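USP37 protein (Homo sapiens, PDB 3U12) is probably a thiol-dependent deubiquitinase that hydrolyses bonds to the C-terminal glycine of ubiquitin, represented here by its pleckstrin homology domain. Local coordinates at residues F67-V77 with L88-L98. Sequence-based numbering, arbitrary orientation.
Sequences FQLSHNIKNVV and LMLTLQDNSFL. With SO4 (sulfate ion), chain C; SO4 (sulfate ion), chain D.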
# COMPACT_ATOMS: atom_id res chain seq x y z
N PHE A 67 -2.43 1.83 -8.41
CA PHE A 67 -1.80 0.55 -8.63
C PHE A 67 -2.89 -0.48 -8.50
O PHE A 67 -3.59 -0.53 -7.47
CB PHE A 67 -0.73 0.34 -7.53
CG PHE A 67 0.40 1.34 -7.59
CD1 PHE A 67 1.61 1.01 -8.20
CD2 PHE A 67 0.27 2.61 -7.01
CE1 PHE A 67 2.67 1.93 -8.23
CE2 PHE A 67 1.33 3.53 -7.07
CZ PHE A 67 2.52 3.17 -7.65
N GLN A 68 -3.05 -1.31 -9.53
CA GLN A 68 -4.01 -2.41 -9.51
C GLN A 68 -3.60 -3.46 -8.48
O GLN A 68 -2.41 -3.75 -8.36
CB GLN A 68 -4.14 -3.07 -10.90
CG GLN A 68 -5.25 -4.13 -10.90
CD GLN A 68 -5.60 -4.64 -12.26
OE1 GLN A 68 -5.69 -3.88 -13.23
NE2 GLN A 68 -5.84 -5.94 -12.36
N LEU A 69 -4.59 -4.01 -7.74
CA LEU A 69 -4.37 -5.06 -6.74
C LEU A 69 -4.94 -6.39 -7.19
O LEU A 69 -4.27 -7.39 -7.01
CB LEU A 69 -4.94 -4.68 -5.36
CG LEU A 69 -4.30 -3.45 -4.72
CD1 LEU A 69 -5.01 -3.14 -3.39
CD2 LEU A 69 -2.79 -3.64 -4.49
N SER A 70 -6.16 -6.40 -7.76
CA SER A 70 -6.82 -7.65 -8.22
C SER A 70 -5.95 -8.34 -9.27
O SER A 70 -5.51 -7.68 -10.23
CB SER A 70 -8.18 -7.34 -8.83
OG SER A 70 -9.08 -6.89 -7.83
N HIS A 71 -5.62 -9.63 -9.02
CA HIS A 71 -4.75 -10.48 -9.84
C HIS A 71 -3.38 -9.80 -10.06
O HIS A 71 -2.81 -9.95 -11.14
CB HIS A 71 -5.40 -10.80 -11.23
CG HIS A 71 -6.74 -11.46 -11.14
ND1 HIS A 71 -6.87 -12.77 -10.72
CD2 HIS A 71 -7.97 -10.97 -11.42
CE1 HIS A 71 -8.16 -13.04 -10.75
NE2 HIS A 71 -8.87 -11.98 -11.17
N ASN A 72 -2.90 -8.99 -9.08
CA ASN A 72 -1.65 -8.24 -9.22
C ASN A 72 -0.81 -8.18 -7.93
O ASN A 72 0.21 -7.50 -7.91
CB ASN A 72 -1.93 -6.81 -9.77
CG ASN A 72 -0.71 -6.11 -10.37
OD1 ASN A 72 0.16 -6.75 -10.95
ND2 ASN A 72 -0.62 -4.79 -10.24
N ILE A 73 -1.20 -8.90 -6.89
CA ILE A 73 -0.43 -8.92 -5.63
C ILE A 73 0.51 -10.13 -5.66
O ILE A 73 0.08 -11.25 -5.95
CB ILE A 73 -1.35 -8.96 -4.37
CG1 ILE A 73 -2.19 -7.66 -4.24
CG2 ILE A 73 -0.52 -9.20 -3.09
CD1 ILE A 73 -3.28 -7.75 -3.07
N LYS A 74 1.79 -9.87 -5.36
CA LYS A 74 2.82 -10.90 -5.30
C LYS A 74 2.99 -11.29 -3.84
O LYS A 74 2.82 -12.47 -3.50
CB LYS A 74 4.14 -10.41 -5.91
CG LYS A 74 5.09 -11.57 -6.27
CD LYS A 74 6.53 -11.13 -6.39
CE LYS A 74 6.93 -10.78 -7.80
NZ LYS A 74 8.41 -10.71 -7.93
N ASN A 75 3.30 -10.31 -2.97
CA ASN A 75 3.46 -10.58 -1.53
C ASN A 75 3.22 -9.33 -0.67
O ASN A 75 3.24 -8.19 -1.17
CB ASN A 75 4.81 -11.24 -1.20
CG ASN A 75 6.04 -10.52 -1.67
OD1 ASN A 75 6.38 -9.44 -1.20
ND2 ASN A 75 6.81 -11.18 -2.53
N VAL A 76 2.90 -9.56 0.59
CA VAL A 76 2.65 -8.54 1.61
C VAL A 76 3.40 -8.93 2.88
O VAL A 76 3.22 -10.03 3.40
CB VAL A 76 1.15 -8.24 1.90
CG1 VAL A 76 1.01 -6.93 2.67
CG2 VAL A 76 0.31 -8.19 0.63
N VAL A 77 4.28 -8.04 3.34
CA VAL A 77 5.09 -8.27 4.53
C VAL A 77 4.86 -7.11 5.49
O VAL A 77 4.80 -5.96 5.05
CB VAL A 77 6.61 -8.44 4.18
CG1 VAL A 77 7.47 -8.62 5.43
CG2 VAL A 77 6.85 -9.60 3.22
N LEU A 88 4.47 -1.68 6.37
CA LEU A 88 3.79 -2.59 5.46
C LEU A 88 4.48 -2.52 4.11
O LEU A 88 4.63 -1.43 3.55
CB LEU A 88 2.30 -2.21 5.36
CG LEU A 88 1.42 -3.14 4.53
CD1 LEU A 88 0.03 -3.27 5.15
CD2 LEU A 88 1.31 -2.64 3.07
N MSE A 89 4.86 -3.67 3.58
CA MSE A 89 5.55 -3.74 2.30
C MSE A 89 4.78 -4.63 1.34
O MSE A 89 4.55 -5.81 1.60
CB MSE A 89 7.00 -4.23 2.50
CG MSE A 89 7.84 -3.19 3.23
SE MSE A 89 9.33 -3.96 4.14
CE MSE A 89 10.63 -2.57 3.81
N LEU A 90 4.30 -4.01 0.29
CA LEU A 90 3.49 -4.63 -0.74
C LEU A 90 4.28 -4.75 -2.03
O LEU A 90 4.66 -3.73 -2.61
CB LEU A 90 2.25 -3.75 -0.97
CG LEU A 90 1.29 -4.12 -2.11
CD1 LEU A 90 0.65 -5.49 -1.90
CD2 LEU A 90 0.22 -3.05 -2.27
N THR A 91 4.49 -5.99 -2.50
CA THR A 91 5.11 -6.25 -3.80
C THR A 91 4.00 -6.68 -4.75
O THR A 91 3.20 -7.57 -4.43
CB THR A 91 6.24 -7.27 -3.70
OG1 THR A 91 7.10 -6.94 -2.61
CG2 THR A 91 7.05 -7.38 -5.00
N LEU A 92 3.97 -6.08 -5.93
CA LEU A 92 3.01 -6.42 -6.98
C LEU A 92 3.63 -7.39 -7.97
O LEU A 92 4.84 -7.54 -7.97
CB LEU A 92 2.50 -5.14 -7.68
CG LEU A 92 1.81 -4.11 -6.74
CD1 LEU A 92 1.37 -2.86 -7.51
CD2 LEU A 92 0.66 -4.76 -5.96
N GLN A 93 2.81 -8.05 -8.83
CA GLN A 93 3.26 -9.05 -9.81
C GLN A 93 4.12 -8.42 -10.92
O GLN A 93 4.93 -9.13 -11.53
CB GLN A 93 2.08 -9.86 -10.38
CG GLN A 93 1.51 -10.86 -9.35
CD GLN A 93 0.35 -11.72 -9.81
OE1 GLN A 93 0.20 -12.08 -10.99
NE2 GLN A 93 -0.46 -12.18 -8.85
N ASP A 94 4.00 -7.10 -11.12
CA ASP A 94 4.83 -6.40 -12.10
C ASP A 94 6.14 -5.89 -11.44
O ASP A 94 6.89 -5.15 -12.07
CB ASP A 94 4.04 -5.28 -12.78
CG ASP A 94 3.85 -4.04 -11.94
OD1 ASP A 94 3.78 -4.16 -10.70
OD2 ASP A 94 3.70 -2.94 -12.53
N ASN A 95 6.38 -6.29 -10.17
CA ASN A 95 7.58 -6.01 -9.37
C ASN A 95 7.58 -4.63 -8.71
O ASN A 95 8.57 -4.29 -8.05
CB ASN A 95 8.89 -6.25 -10.16
CG ASN A 95 9.12 -7.71 -10.46
OD1 ASN A 95 8.89 -8.58 -9.62
ND2 ASN A 95 9.58 -8.00 -11.67
N SER A 96 6.48 -3.86 -8.84
CA SER A 96 6.33 -2.60 -8.12
C SER A 96 6.41 -2.93 -6.62
O SER A 96 5.88 -3.95 -6.17
CB SER A 96 4.99 -1.95 -8.41
OG SER A 96 4.77 -1.77 -9.80
N PHE A 97 7.14 -2.11 -5.87
CA PHE A 97 7.32 -2.28 -4.43
C PHE A 97 6.84 -1.01 -3.75
O PHE A 97 7.37 0.07 -4.02
CB PHE A 97 8.79 -2.52 -4.12
CG PHE A 97 9.08 -2.84 -2.67
CD1 PHE A 97 8.63 -4.02 -2.09
CD2 PHE A 97 9.85 -1.98 -1.89
CE1 PHE A 97 8.91 -4.32 -0.76
CE2 PHE A 97 10.15 -2.29 -0.56
CZ PHE A 97 9.69 -3.46 -0.01
N LEU A 98 5.82 -1.13 -2.90
CA LEU A 98 5.22 -0.03 -2.17
C LEU A 98 5.42 -0.22 -0.69
O LEU A 98 5.04 -1.26 -0.15
CB LEU A 98 3.71 0.08 -2.46
CG LEU A 98 3.30 0.54 -3.88
CD1 LEU A 98 3.36 -0.61 -4.87
CD2 LEU A 98 1.90 1.06 -3.88
S SO4 C . -3.74 -14.46 -9.87
O1 SO4 C . -3.58 -15.92 -9.94
O2 SO4 C . -3.71 -13.90 -11.23
O3 SO4 C . -5.03 -14.15 -9.23
O4 SO4 C . -2.65 -13.88 -9.07
S SO4 D . -7.16 -7.91 -14.93
O1 SO4 D . -7.30 -9.22 -15.57
O2 SO4 D . -7.55 -6.85 -15.87
O3 SO4 D . -8.02 -7.85 -13.74
O4 SO4 D . -5.75 -7.72 -14.54
O HOH W 1 6.39 -7.22 0.06
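In the second sheet of this PH domain, strands 73-80 and 85-92 form an antiparallel hairpin whose register is shifted by one at a classic beta bulge, K74 and N75 facing T91. The evidence is a shared acceptor: T91 O takes K74 N (2.9 Å) and N75 N (3.1 Å) from the same face of its carbonyl plane. Beyond the bulge, V76 CG2 lies 3.7 Å from L90 CD1 on the face covered by helix 105-119. L69 CD2 wedges against L90 CD2 and L92 CD2, while L98 CD2 sits over one face of the F67 ring, 4.0 Å from its centroid. At the turn L92-N95, the K74 chain, bent at chi3 (-94°), brings NZ to a hydrogen bond with N95 OD1 (2.8 Å). Q93 NE2 spends one N-H on I73 O, nearly straight at 176°, and the other on a sulfate that also accepts from H71 ND1. Q68 NE2 donates to S70 O (2.8 Å) and to a second sulfate; an alanine here would probably leave S70 O without that donor and the 69-72 loop less restrained. Side-chain amides thus bind backbone carbonyls of loop and strand start beside an apolar interior; the sulfates, probably from crystallisation, show these donors can take up an anion, without establishing a natural site.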